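Local structure of glutamine amido transferase (Methylobacillus flagellatus, 3M3P) at residues Glu193-Gly198 and Gln209-Ile214; His182-Trp187 and Glu213-Leu218; Ser106-Ile111 and Ala204-Gln209. The protein belongs to the glutamine amidotransferase family and has an alpha/beta fold built round a mixed beta-sheet. All coordinates share one frame; numbering follows the deposited sequence. Where two conformers were deposited one is given.

Contact 1: Glu193-Gly198 and Gln209-Ile214; sequences EELKGG and QSAVEI
Leu-195 packs against Gln-209, Ala-211 and Ile-214 at the start of helix 211-215. Its CB lies against the carbonyl oxygen of Gln-209. CG stands anti to the carbonyl carbon of its own residue (chi1 -53°), and from there the two methyls part: CD1 reaches the CB of Ala-211 at 3.8 Å and also brushes its CA, while CD2 meets CD1 of Ile-214 at 3.8 Å, the two side chains crossing at about a right angle. Cys-188 and Trp-139 also touch this leucine. One residue on, the N-H of Lys-196 points almost straight (175°) at the O of Gln-209, 2.9 Å away, although it arrives from above the carbonyl plane. At the N-terminus of helix 211-215, with Ser-210 as N-cap, Ser-210 and Glu-213 form a capping box: the N of Glu-213 donates to OG of Ser-210, and the N of Ser-210 donates to OE1 of Glu-213 over 3.0 Å, on the anti side of the carboxylate and 33° out of its plane. Leu-195 and Lys-196, the first two residues of a type II turn ending at Gly-198, meet this helix start, and a water joins the O of Lys-196 to the N of Ala-211. The extended side chain of Lys-196 carries NZ to a second water, which donates to OE2 of Glu-213; NZ and OE2 stay 4.6 Å apart, a water-mediated link rather than a direct salt bridge.

Contact 2: His182-Trp187 and Glu213-Leu218; sequences HMVREW and EILRDL
Val-184 and Ile-214 meet methyl to methyl: CG1 of the valine lies 3.3 Å from CG2 of the isoleucine, tighter than usual for two carbons. Each of these methyls stands anti to its own backbone N, which for Val-184 follows from chi1 of 176°, and the two side chains cross obliquely. The same CG1 also rests on CD1 of Leu-218 at 3.9 Å, and CB and CG2 of the valine lie near that methyl too. Here the valine and leucine side chains run antiparallel, one alongside the other. Leu-218 has CG anti to its backbone N (chi1 -176°), and its two methyls serve different neighbours, CD1 the valine and CD2 the arginine.

Arg-185, solvent-exposed, runs past Leu-215 and Leu-218. Its chain is extended from CG to NE, with CG touching both CD2 of Leu-218 and CD2 of Leu-215. Farther out, CD2 of Leu-218 sits over one face of the guanidinium, toward its rim, 3.7 Å from NE of Arg-185. CD2 of Leu-215 approaches NH1 of Arg-185 obliquely at 3.9 Å. The flat group thus has apolar methyls beside it while its NH2 donates to a water at 2.8 Å, and that water donates in turn to the O of Leu-215. No direct hydrogen bond links the two segments.

Phe-137 of strand 134-140 touches both Val-184 and Ile-214, and Ala-181 touches Leu-218. Together these contacts pack one side of helix 181-190 against the end of helix 211-215 and the type II turn, Leu-215 to Leu-218, that leads into helix 218-237: a buried helix-to-helix interface beside the sheet of this alpha/beta fold.

Contact 3: Ser106-Ile111 and Ala204-Gln209; sequences SPHAEI and AQPMVQ
Pro-206 lies over one face of the His-108 ring, the two side chains crossing at about a right angle. Its CG is 3.9 Å from the ring centroid and 22° off the normal, a CH-pi contact, while CD of Pro-206 comes within 3.4 Å of ND1 of His-108. A water near the ring plane is bonded to ND1 and, weakly, to OE1 of Gln-205. The glutamine chain bends at chi2 (-94°), and its OE1 accepts from the N of Ala-109 at 3.0 Å. A second water donates to that OE1 and to the O of Ala-109 and accepts from the N of Met-207. Farther along, Ile-111 and Val-208 run alongside each other with the same heading, CG2 of the valine 4.0 Å from CG1 of the isoleucine. Their backbones form a single beta bridge, in which the N of Ile-111 donates to the O of Met-207 and the N of Gln-209 to the O of Ile-111, both at 2.9 Å. CG of selenomethionine Met-207 lies 4.1 Å from CG of Glu-110, whose carboxylate bonds His-140, Ser-156 and Gln-162. The loop before helix 211-215 is thereby laid against the end of strand 103-111, which pairs with strand 134-140 on its other side.

Overall arrangement
All three contacts gather the chain between helix 181-190 and helix 218-237 against the rest of the fold. Along the sequence come 106-111, 182-187, 193-198, 204-209 and the overlapping 209-214 and 213-218. Contacts 1 and 2 share Glu-213 and Ile-214 on helix 211-215, their centres about 10 Å apart; contacts 1 and 3 share Gln-209, with centres about 11 Å apart; the centres of contacts 2 and 3 lie about 17 Å apart. Leu-195 CD2 packs on Ile-111 CG2 at 3.6 Å, joining contacts 1 and 3 directly. This largely irregular connection is thus fastened in turn to strand 103-111, to itself and to helix 181-190.

Contact 1: Glu193-Gly198 and Gln209-Ile214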
ATOM      1  N   GLU A 193      -3.426 -22.073  -5.533  1.00  8.59           N
ATOM      2  CA  GLU A 193      -2.520 -23.017  -4.906  1.00  9.42           C
ATOM      3  C   GLU A 193      -1.739 -22.486  -3.712  1.00  8.64           C
ATOM      4  O   GLU A 193      -1.159 -23.273  -2.948  1.00  8.26           O
ATOM      5  CB  GLU A 193      -1.539 -23.671  -5.941  1.00 11.33           C
ATOM      6  CG  GLU A 193      -2.260 -24.302  -7.164  1.00 14.79           C
ATOM      7  CD  GLU A 193      -3.498 -25.200  -6.823  1.00 18.79           C
ATOM      8  OE1 GLU A 193      -4.382 -25.246  -7.728  1.00 22.31           O
ATOM      9  OE2 GLU A 193      -3.689 -25.834  -5.723  1.00 14.05           O
ATOM     10  N   GLU A 194      -1.725 -21.179  -3.546  1.00  7.91           N
ATOM     11  CA  GLU A 194      -1.128 -20.526  -2.385  1.00  7.99           C
ATOM     12  C   GLU A 194      -2.061 -20.527  -1.166  1.00  7.92           C
ATOM     13  O   GLU A 194      -1.636 -20.280  -0.060  1.00  7.38           O
ATOM     14  CB  GLU A 194      -0.754 -19.072  -2.704  1.00  7.70           C
ATOM     15  CG  GLU A 194       0.414 -18.908  -3.617  1.00  7.61           C
ATOM     16  CD  GLU A 194       0.739 -17.433  -3.817  1.00  9.39           C
ATOM     17  OE1 GLU A 194       1.157 -16.786  -2.819  1.00  7.67           O
ATOM     18  OE2 GLU A 194       0.546 -16.905  -4.941  1.00  8.92           O
ATOM     19  N   LEU A 195      -3.346 -20.807  -1.370  1.00  7.26           N
ATOM     20  CA  LEU A 195      -4.340 -20.730  -0.302  1.00  7.57           C
ATOM     21  C   LEU A 195      -4.377 -22.024   0.484  1.00  8.09           C
ATOM     22  O   LEU A 195      -3.871 -23.055   0.005  1.00  7.39           O
ATOM     23  CB  LEU A 195      -5.738 -20.385  -0.889  1.00  7.83           C
ATOM     24  CG  LEU A 195      -5.780 -19.165  -1.766  1.00  6.46           C
ATOM     25  CD1 LEU A 195      -7.235 -18.906  -2.289  1.00  8.26           C
ATOM     26  CD2 LEU A 195      -5.265 -17.905  -1.118  1.00  7.66           C
ATOM     27  N   LYS A 196      -4.975 -22.006   1.675  1.00  7.00           N
ATOM     28  CA  LYS A 196      -5.051 -23.209   2.541  1.00  6.73           C
ATOM     29  C   LYS A 196      -5.721 -24.307   1.763  1.00  8.55           C
ATOM     30  O   LYS A 196      -6.795 -24.103   1.182  1.00  9.17           O
ATOM     31  CB  LYS A 196      -5.799 -22.900   3.841  1.00  8.10           C
ATOM     32  CG  LYS A 196      -5.797 -23.995   4.889  1.00  9.41           C
ATOM     33  CD  LYS A 196      -6.571 -23.569   6.111  1.00 13.38           C
ATOM     34  CE  LYS A 196      -6.692 -24.649   7.166  1.00 20.21           C
ATOM     35  NZ  LYS A 196      -7.185 -24.062   8.460  1.00 21.12           N
ATOM     36  N   GLY A 197      -5.110 -25.478   1.791  1.00  8.15           N
ATOM     37  CA  GLY A 197      -5.585 -26.604   1.001  1.00  8.59           C
ATOM     38  C   GLY A 197      -4.929 -26.725  -0.361  1.00 10.21           C
ATOM     39  O   GLY A 197      -5.009 -27.792  -0.993  1.00 12.05           O
ATOM     40  N   GLY A 198      -4.279 -25.675  -0.838  1.00  9.71           N
ATOM     41  CA  GLY A 198      -3.690 -25.575  -2.156  1.00 11.13           C
ATOM     42  C   GLY A 198      -2.430 -26.366  -2.308  1.00 12.28           C
ATOM     43  O   GLY A 198      -1.797 -26.757  -1.303  1.00 11.66           O
ATOM     44  N   GLN A 209      -5.341 -18.560   4.925  1.00  6.71           N
ATOM     45  CA  GLN A 209      -6.741 -18.931   4.885  1.00  7.23           C
ATOM     46  C   GLN A 209      -7.060 -19.655   3.589  1.00  6.52           C
ATOM     47  O   GLN A 209      -6.320 -19.585   2.603  1.00  6.59           O
ATOM     48  CB  GLN A 209      -7.608 -17.713   5.038  1.00  7.47           C
ATOM     49  CG  GLN A 209      -7.489 -17.083   6.432  1.00 11.72           C
ATOM     50  CD  GLN A 209      -8.585 -15.999   6.645  1.00 12.88           C
ATOM     51  OE1 GLN A 209      -8.907 -15.227   5.797  1.00 10.44           O
ATOM     52  NE2 GLN A 209      -9.366 -16.214   7.754  1.00 16.28           N
ATOM     53  N   SER A 210      -8.174 -20.377   3.609  1.00  6.54           N
ATOM     54  CA  SER A 210      -8.733 -20.998   2.418  1.00  6.46           C
ATOM     55  C   SER A 210      -9.509 -19.992   1.550  1.00  5.72           C
ATOM     56  O   SER A 210      -9.927 -18.938   2.032  1.00  6.24           O
ATOM     57  CB  SER A 210      -9.671 -22.116   2.862  1.00  5.71           C
ATOM     58  OG  SER A 210     -10.821 -21.576   3.471  1.00  7.05           O
ATOM     59  N   ALA A 211      -9.771 -20.371   0.305  1.00  6.12           N
ATOM     60  CA  ALA A 211     -10.636 -19.587  -0.554  1.00  6.23           C
ATOM     61  C   ALA A 211     -11.998 -19.379   0.091  1.00  5.78           C
ATOM     62  O   ALA A 211     -12.530 -18.278   0.131  1.00  6.30           O
ATOM     63  CB  ALA A 211     -10.777 -20.214  -1.916  1.00  7.36           C
ATOM     64  N   VAL A 212     -12.527 -20.445   0.670  1.00  4.95           N
ATOM     65  CA  VAL A 212     -13.834 -20.325   1.336  1.00  6.76           C
ATOM     66  C   VAL A 212     -13.805 -19.260   2.439  1.00  6.14           C
ATOM     67  O   VAL A 212     -14.668 -18.377   2.504  1.00  4.93           O
ATOM     68  CB  VAL A 212     -14.307 -21.678   1.930  1.00  7.34           C
ATOM     69  CG1 VAL A 212     -15.445 -21.522   2.964  1.00  7.53           C
ATOM     70  CG2 VAL A 212     -14.732 -22.641   0.813  1.00  6.29           C
ATOM     71  N   GLU A 213     -12.772 -19.293   3.270  1.00  6.08           N
ATOM     72  CA  GLU A 213     -12.664 -18.300   4.350  1.00  6.71           C
ATOM     73  C   GLU A 213     -12.501 -16.882   3.813  1.00  5.61           C
ATOM     74  O   GLU A 213     -13.057 -15.927   4.366  1.00  7.51           O
ATOM     75  CB  GLU A 213     -11.509 -18.670   5.273  1.00  6.71           C
ATOM     76  CG  GLU A 213     -11.803 -19.889   6.129  1.00  6.04           C
ATOM     77  CD  GLU A 213     -10.584 -20.502   6.775  1.00  8.59           C
ATOM     78  OE1 GLU A 213      -9.434 -20.346   6.364  1.00  7.93           O
ATOM     79  OE2 GLU A 213     -10.846 -21.308   7.746  1.00 12.04           O
ATOM     80  N   ILE A 214     -11.720 -16.729   2.734  1.00  5.49           N
ATOM     81  CA  ILE A 214     -11.456 -15.418   2.186  1.00  6.68           C
ATOM     82  C   ILE A 214     -12.703 -14.820   1.584  1.00  6.11           C
ATOM     83  O   ILE A 214     -12.933 -13.590   1.655  1.00  6.64           O
ATOM     84  CB  ILE A 214     -10.303 -15.473   1.199  1.00  6.48           C
ATOM     85  CG1 ILE A 214      -9.002 -15.699   1.975  1.00  7.89           C
ATOM     86  CG2 ILE A 214     -10.186 -14.228   0.334  1.00  6.87           C
ATOM     87  CD1 ILE A 214      -7.762 -16.052   1.136  1.00  8.32           C
TER
HETATM   88  O   HOH W   1      -8.572 -22.915  -0.607  1.00  9.64           O
HETATM   89  O   HOH W   2      -9.824 -23.667   7.946  1.00 15.49           O

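Contact 2: His182-Trp187 and Glu213-Leu218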
ATOM      1  N   HIS A 182     -14.271  -7.723  -6.090  1.00  5.80           N
ATOM      2  CA  HIS A 182     -13.976  -8.463  -7.320  1.00  6.48           C
ATOM      3  C   HIS A 182     -12.483  -8.760  -7.491  1.00  5.97           C
ATOM      4  O   HIS A 182     -12.076  -9.753  -8.119  1.00  7.80           O
ATOM      5  CB  HIS A 182     -14.577  -7.766  -8.530  1.00  6.19           C
ATOM      6  CG  HIS A 182     -13.941  -6.464  -8.873  1.00  5.45           C
ATOM      7  ND1 HIS A 182     -14.153  -5.313  -8.160  1.00  6.64           N
ATOM      8  CD2 HIS A 182     -13.028  -6.148  -9.846  1.00  6.79           C
ATOM      9  CE1 HIS A 182     -13.432  -4.337  -8.696  1.00  5.81           C
ATOM     10  NE2 HIS A 182     -12.753  -4.808  -9.726  1.00  5.92           N
HETATM   11  N   MSE A 183     -11.637  -7.915  -6.907  1.00  5.82           N
HETATM   12  CA  MSE A 183     -10.212  -8.130  -6.918  1.00  5.92           C
HETATM   13  C   MSE A 183      -9.819  -9.294  -6.006  1.00  6.65           C
HETATM   14  O   MSE A 183      -8.974 -10.082  -6.380  1.00  6.86           O
HETATM   15  CB  MSE A 183      -9.523  -6.865  -6.437  1.00  6.52           C
HETATM   16  CG  MSE A 183      -9.679  -5.658  -7.388  1.00  6.01           C
HETATM   17 SE   MSE A 183      -9.103  -3.986  -6.648  1.00 12.72          SE
HETATM   18  CE  MSE A 183      -7.214  -4.420  -6.517  1.00 10.78           C
ATOM     19  N   VAL A 184     -10.414  -9.378  -4.818  1.00  6.01           N
ATOM     20  CA  VAL A 184     -10.199 -10.560  -3.941  1.00  5.80           C
ATOM     21  C   VAL A 184     -10.556 -11.827  -4.704  1.00  5.78           C
ATOM     22  O   VAL A 184      -9.783 -12.766  -4.737  1.00  6.73           O
ATOM     23  CB  VAL A 184     -11.016 -10.443  -2.609  1.00  5.47           C
ATOM     24  CG1 VAL A 184     -10.855 -11.711  -1.761  1.00  7.03           C
ATOM     25  CG2 VAL A 184     -10.585  -9.203  -1.813  1.00  7.04           C
ATOM     26  N   ARG A 185     -11.719 -11.834  -5.350  1.00  5.43           N
ATOM     27  CA  ARG A 185     -12.116 -12.992  -6.135  1.00  6.29           C
ATOM     28  C   ARG A 185     -11.107 -13.295  -7.233  1.00  6.16           C
ATOM     29  O   ARG A 185     -10.770 -14.441  -7.455  1.00  7.53           O
ATOM     30  CB  ARG A 185     -13.526 -12.779  -6.721  1.00  6.34           C
ATOM     31  CG  ARG A 185     -14.590 -12.677  -5.690  1.00  6.94           C
ATOM     32  CD  ARG A 185     -15.949 -12.649  -6.306  1.00  9.34           C
ATOM     33  NE  ARG A 185     -17.010 -12.449  -5.293  1.00 10.26           N
ATOM     34  CZ  ARG A 185     -17.468 -13.372  -4.459  1.00 11.82           C
ATOM     35  NH1 ARG A 185     -17.009 -14.611  -4.460  1.00 14.06           N
ATOM     36  NH2 ARG A 185     -18.413 -13.007  -3.580  1.00 13.93           N
ATOM     37  N   GLU A 186     -10.684 -12.282  -7.969  1.00  6.53           N
ATOM     38  CA  GLU A 186      -9.714 -12.434  -9.078  0.50  6.38           C
ATOM     39  C   GLU A 186      -8.413 -13.049  -8.584  1.00  6.50           C
ATOM     40  O   GLU A 186      -7.861 -13.983  -9.179  1.00  8.00           O
ATOM     41  CB  GLU A 186      -9.472 -11.045  -9.743  0.50  7.05           C
ATOM     42  CG  GLU A 186     -10.603 -10.614 -10.716  0.50  7.03           C
ATOM     43  CD  GLU A 186     -10.831  -9.126 -10.993  0.50  9.94           C
ATOM     44  OE1 GLU A 186      -9.901  -8.245 -10.728  0.50  7.76           O
ATOM     45  OE2 GLU A 186     -12.036  -8.937 -11.461  0.50  8.88           O
ATOM     46  N   TRP A 187      -7.886 -12.502  -7.502  1.00  7.78           N
ATOM     47  CA  TRP A 187      -6.571 -12.952  -6.989  1.00  7.81           C
ATOM     48  C   TRP A 187      -6.689 -14.384  -6.553  1.00  7.99           C
ATOM     49  O   TRP A 187      -5.774 -15.171  -6.813  1.00  8.33           O
ATOM     50  CB  TRP A 187      -6.087 -12.056  -5.867  1.00  7.08           C
ATOM     51  CG  TRP A 187      -5.758 -10.672  -6.298  1.00  6.42           C
ATOM     52  CD1 TRP A 187      -5.886 -10.095  -7.566  1.00  8.97           C
ATOM     53  CD2 TRP A 187      -5.221  -9.659  -5.457  1.00  7.30           C
ATOM     54  NE1 TRP A 187      -5.452  -8.775  -7.528  1.00  9.06           N
ATOM     55  CE2 TRP A 187      -5.070  -8.481  -6.234  1.00  8.88           C
ATOM     56  CE3 TRP A 187      -4.852  -9.631  -4.098  1.00  8.22           C
ATOM     57  CZ2 TRP A 187      -4.572  -7.307  -5.698  1.00  8.96           C
ATOM     58  CZ3 TRP A 187      -4.330  -8.407  -3.568  1.00  9.36           C
ATOM     59  CH2 TRP A 187      -4.233  -7.277  -4.362  1.00  9.61           C
ATOM     60  N   GLU A 213     -12.772 -19.293   3.270  1.00  6.08           N
ATOM     61  CA  GLU A 213     -12.664 -18.300   4.350  1.00  6.71           C
ATOM     62  C   GLU A 213     -12.501 -16.882   3.813  1.00  5.61           C
ATOM     63  O   GLU A 213     -13.057 -15.927   4.366  1.00  7.51           O
ATOM     64  CB  GLU A 213     -11.509 -18.670   5.273  1.00  6.71           C
ATOM     65  CG  GLU A 213     -11.803 -19.889   6.129  1.00  6.04           C
ATOM     66  CD  GLU A 213     -10.584 -20.502   6.775  1.00  8.59           C
ATOM     67  OE1 GLU A 213      -9.434 -20.346   6.364  1.00  7.93           O
ATOM     68  OE2 GLU A 213     -10.846 -21.308   7.746  1.00 12.04           O
ATOM     69  N   ILE A 214     -11.720 -16.729   2.734  1.00  5.49           N
ATOM     70  CA  ILE A 214     -11.456 -15.418   2.186  1.00  6.68           C
ATOM     71  C   ILE A 214     -12.703 -14.820   1.584  1.00  6.11           C
ATOM     72  O   ILE A 214     -12.933 -13.590   1.655  1.00  6.64           O
ATOM     73  CB  ILE A 214     -10.303 -15.473   1.199  1.00  6.48           C
ATOM     74  CG1 ILE A 214      -9.002 -15.699   1.975  1.00  7.89           C
ATOM     75  CG2 ILE A 214     -10.186 -14.228   0.334  1.00  6.87           C
ATOM     76  CD1 ILE A 214      -7.762 -16.052   1.136  1.00  8.32           C
ATOM     77  N   LEU A 215     -13.528 -15.659   0.967  1.00  5.70           N
ATOM     78  CA  LEU A 215     -14.749 -15.197   0.307  1.00  6.09           C
ATOM     79  C   LEU A 215     -15.959 -15.065   1.234  1.00  5.38           C
ATOM     80  O   LEU A 215     -16.967 -14.486   0.847  1.00  6.03           O
ATOM     81  CB  LEU A 215     -15.096 -16.127  -0.883  1.00  6.69           C
ATOM     82  CG  LEU A 215     -13.967 -16.181  -1.915  1.00  7.47           C
ATOM     83  CD1 LEU A 215     -14.294 -17.211  -3.018  1.00 10.03           C
ATOM     84  CD2 LEU A 215     -13.686 -14.845  -2.519  1.00  7.37           C
ATOM     85  N   ARG A 216     -15.821 -15.547   2.451  1.00  6.10           N
ATOM     86  CA  ARG A 216     -16.943 -15.573   3.413  1.00  6.50           C
ATOM     87  C   ARG A 216     -17.265 -14.130   3.816  1.00  6.58           C
ATOM     88  O   ARG A 216     -16.378 -13.389   4.270  1.00  8.73           O
ATOM     89  CB  ARG A 216     -16.531 -16.452   4.580  1.00  7.48           C
ATOM     90  CG  ARG A 216     -17.584 -16.576   5.637  1.00  8.24           C
ATOM     91  CD  ARG A 216     -17.200 -17.620   6.628  1.00  7.62           C
ATOM     92  NE  ARG A 216     -17.272 -18.985   6.127  1.00  8.50           N
ATOM     93  CZ  ARG A 216     -16.535 -20.030   6.506  1.00  9.27           C
ATOM     94  NH1 ARG A 216     -15.512 -19.887   7.343  1.00  9.88           N
ATOM     95  NH2 ARG A 216     -16.793 -21.235   6.045  1.00  9.23           N
ATOM     96  N   ASP A 217     -18.536 -13.748   3.652  1.00  7.58           N
ATOM     97  CA  ASP A 217     -19.007 -12.420   3.972  1.00  8.13           C
ATOM     98  C   ASP A 217     -18.203 -11.325   3.244  1.00  7.75           C
ATOM     99  O   ASP A 217     -18.043 -10.197   3.744  1.00  7.35           O
ATOM    100  CB  ASP A 217     -19.010 -12.144   5.491  1.00  8.98           C
ATOM    101  CG  ASP A 217     -19.861 -13.135   6.281  1.00 13.38           C
ATOM    102  OD1 ASP A 217     -21.041 -13.220   5.888  1.00 15.19           O
ATOM    103  OD2 ASP A 217     -19.312 -13.765   7.237  1.00 15.66           O
ATOM    104  N   LEU A 218     -17.789 -11.631   2.015  1.00  6.99           N
ATOM    105  CA  LEU A 218     -16.844 -10.754   1.290  1.00  5.73           C
ATOM    106  C   LEU A 218     -17.372  -9.355   1.127  1.00  6.34           C
ATOM    107  O   LEU A 218     -16.673  -8.350   1.413  1.00  6.25           O
ATOM    108  CB  LEU A 218     -16.525 -11.347  -0.075  1.00  6.85           C
ATOM    109  CG  LEU A 218     -15.492 -10.566  -0.871  1.00  5.42           C
ATOM    110  CD1 LEU A 218     -14.167 -10.398  -0.110  1.00  6.80           C
ATOM    111  CD2 LEU A 218     -15.237 -11.229  -2.244  1.00  7.56           C
TER
HETATM  112  O   HOH W   3     -19.018 -13.869  -0.949  1.00 15.95           O

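Contact 3: Ser106-Ile111 and Ala204-Gln209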
ATOM      1  N   SER A 106       9.119 -13.277   6.421  1.00  8.16           N
ATOM      2  CA  SER A 106       8.327 -13.453   7.622  1.00  8.72           C
ATOM      3  C   SER A 106       8.411 -14.888   8.128  1.00  8.55           C
ATOM      4  O   SER A 106       8.347 -15.805   7.318  1.00  8.86           O
ATOM      5  CB  SER A 106       6.862 -13.161   7.329  1.00  8.52           C
ATOM      6  OG  SER A 106       6.667 -11.825   6.883  1.00 10.66           O
ATOM      7  N   PRO A 107       8.466 -15.091   9.466  1.00  8.26           N
ATOM      8  CA  PRO A 107       8.381 -16.481   9.963  1.00  8.38           C
ATOM      9  C   PRO A 107       7.176 -17.232   9.424  1.00  8.84           C
ATOM     10  O   PRO A 107       7.239 -18.402   9.094  1.00  9.37           O
ATOM     11  CB  PRO A 107       8.381 -16.293  11.493  1.00  8.80           C
ATOM     12  CG  PRO A 107       9.241 -15.053  11.661  1.00 11.20           C
ATOM     13  CD  PRO A 107       8.742 -14.130  10.553  1.00  9.88           C
ATOM     14  N   HIS A 108       6.057 -16.520   9.354  1.00  7.98           N
ATOM     15  CA  HIS A 108       4.785 -17.048   8.878  1.00  8.48           C
ATOM     16  C   HIS A 108       4.159 -16.037   7.924  1.00  7.85           C
ATOM     17  O   HIS A 108       4.179 -14.825   8.183  1.00  9.48           O
ATOM     18  CB  HIS A 108       3.832 -17.277  10.035  1.00  9.08           C
ATOM     19  CG  HIS A 108       4.380 -18.181  11.096  1.00 11.08           C
ATOM     20  ND1 HIS A 108       4.641 -19.518  10.885  1.00 13.07           N
ATOM     21  CD2 HIS A 108       4.801 -17.890  12.341  1.00 14.64           C
ATOM     22  CE1 HIS A 108       5.187 -20.016  11.992  1.00 13.57           C
ATOM     23  NE2 HIS A 108       5.229 -19.062  12.900  1.00 15.52           N
ATOM     24  N   ALA A 109       3.642 -16.530   6.819  1.00  8.04           N
ATOM     25  CA  ALA A 109       2.966 -15.671   5.854  1.00  6.98           C
ATOM     26  C   ALA A 109       1.614 -15.161   6.419  1.00  7.19           C
ATOM     27  O   ALA A 109       1.104 -15.684   7.407  1.00  6.77           O
ATOM     28  CB  ALA A 109       2.744 -16.414   4.551  1.00  7.56           C
ATOM     29  N   GLU A 110       1.039 -14.155   5.763  1.00  5.64           N
ATOM     30  CA  GLU A 110      -0.349 -13.789   5.998  1.00  5.13           C
ATOM     31  C   GLU A 110      -1.067 -13.773   4.694  1.00  5.55           C
ATOM     32  O   GLU A 110      -0.726 -12.979   3.823  1.00  5.59           O
ATOM     33  CB  GLU A 110      -0.515 -12.417   6.700  1.00  5.63           C
ATOM     34  CG  GLU A 110       0.112 -12.342   8.089  1.00  7.70           C
ATOM     35  CD  GLU A 110      -0.022 -10.975   8.747  1.00  7.11           C
ATOM     36  OE1 GLU A 110       0.226  -9.966   8.038  1.00  7.19           O
ATOM     37  OE2 GLU A 110      -0.474 -10.944   9.924  1.00  8.46           O
ATOM     38  N   ILE A 111      -2.084 -14.622   4.562  1.00  5.61           N
ATOM     39  CA  ILE A 111      -2.932 -14.647   3.361  1.00  4.83           C
ATOM     40  C   ILE A 111      -4.365 -14.736   3.812  1.00  5.68           C
ATOM     41  O   ILE A 111      -4.797 -15.766   4.348  1.00  5.85           O
ATOM     42  CB  ILE A 111      -2.561 -15.754   2.359  1.00  4.98           C
ATOM     43  CG1 ILE A 111      -1.077 -15.722   1.981  1.00  6.13           C
ATOM     44  CG2 ILE A 111      -3.508 -15.641   1.139  1.00  5.65           C
ATOM     45  CD1 ILE A 111      -0.556 -16.861   1.059  1.00  6.84           C
ATOM     46  N   ALA A 204       1.313 -26.085   7.649  1.00  8.51           N
ATOM     47  CA  ALA A 204       1.689 -25.577   8.966  1.00  8.41           C
ATOM     48  C   ALA A 204       1.485 -24.069   9.141  1.00  8.27           C
ATOM     49  O   ALA A 204       1.554 -23.573  10.259  1.00  9.70           O
ATOM     50  CB  ALA A 204       3.159 -25.911   9.246  1.00  8.24           C
ATOM     51  N   GLN A 205       1.224 -23.354   8.057  1.00  7.75           N
ATOM     52  CA  GLN A 205       1.004 -21.932   8.149  1.00  7.64           C
ATOM     53  C   GLN A 205      -0.167 -21.561   9.044  1.00  7.21           C
ATOM     54  O   GLN A 205      -1.317 -21.950   8.752  1.00  8.66           O
ATOM     55  CB  GLN A 205       0.723 -21.339   6.752  1.00  7.86           C
ATOM     56  CG  GLN A 205       1.926 -21.392   5.799  1.00  7.43           C
ATOM     57  CD  GLN A 205       2.784 -20.174   5.770  1.00  8.27           C
ATOM     58  OE1 GLN A 205       2.906 -19.443   6.746  1.00  7.96           O
ATOM     59  NE2 GLN A 205       3.489 -20.002   4.642  1.00  9.19           N
ATOM     60  N   PRO A 206       0.072 -20.759  10.103  1.00  7.48           N
ATOM     61  CA  PRO A 206      -1.005 -20.415  11.035  1.00  7.69           C
ATOM     62  C   PRO A 206      -1.959 -19.323  10.531  1.00  8.41           C
ATOM     63  O   PRO A 206      -3.060 -19.168  11.053  1.00 10.54           O
ATOM     64  CB  PRO A 206      -0.264 -19.942  12.284  1.00  8.51           C
ATOM     65  CG  PRO A 206       0.997 -19.363  11.727  1.00  9.40           C
ATOM     66  CD  PRO A 206       1.382 -20.363  10.653  1.00  7.95           C
HETATM   67  N   MSE A 207      -1.561 -18.587   9.475  1.00  6.64           N
HETATM   68  CA  MSE A 207      -2.313 -17.406   9.035  1.00  6.75           C
HETATM   69  C   MSE A 207      -2.435 -17.342   7.511  1.00  6.59           C
HETATM   70  O   MSE A 207      -2.346 -16.295   6.926  1.00  7.26           O
HETATM   71  CB  MSE A 207      -1.702 -16.154   9.631  1.00  6.94           C
HETATM   72  CG  MSE A 207      -2.649 -14.923   9.598  1.00  6.95           C
HETATM   73 SE   MSE A 207      -4.440 -15.172  10.345  1.00 14.16          SE
HETATM   74  CE  MSE A 207      -5.463 -15.599   8.654  1.00 14.80           C
ATOM     75  N   VAL A 208      -2.692 -18.505   6.903  1.00  6.94           N
ATOM     76  CA  VAL A 208      -3.008 -18.671   5.482  1.00  7.23           C
ATOM     77  C   VAL A 208      -4.378 -19.296   5.428  1.00  7.50           C
ATOM     78  O   VAL A 208      -4.581 -20.419   5.921  1.00  7.69           O
ATOM     79  CB  VAL A 208      -1.960 -19.510   4.709  1.00  6.67           C
ATOM     80  CG1 VAL A 208      -2.442 -19.907   3.285  1.00  7.85           C
ATOM     81  CG2 VAL A 208      -0.599 -18.710   4.657  1.00  7.21           C
ATOM     82  N   GLN A 209      -5.341 -18.560   4.925  1.00  6.71           N
ATOM     83  CA  GLN A 209      -6.741 -18.931   4.885  1.00  7.23           C
ATOM     84  C   GLN A 209      -7.060 -19.655   3.589  1.00  6.52           C
ATOM     85  O   GLN A 209      -6.320 -19.585   2.603  1.00  6.59           O
ATOM     86  CB  GLN A 209      -7.608 -17.713   5.038  1.00  7.47           C
ATOM     87  CG  GLN A 209      -7.489 -17.083   6.432  1.00 11.72           C
ATOM     88  CD  GLN A 209      -8.585 -15.999   6.645  1.00 12.88           C
ATOM     89  OE1 GLN A 209      -8.907 -15.227   5.797  1.00 10.44           O
ATOM     90  NE2 GLN A 209      -9.366 -16.214   7.754  1.00 16.28           N
TER
HETATM   91  O   HOH W   4       4.521 -21.125   8.652  1.00 21.01           O
HETATM   92  O   HOH W   5       0.931 -18.201   8.242  1.00  7.57           O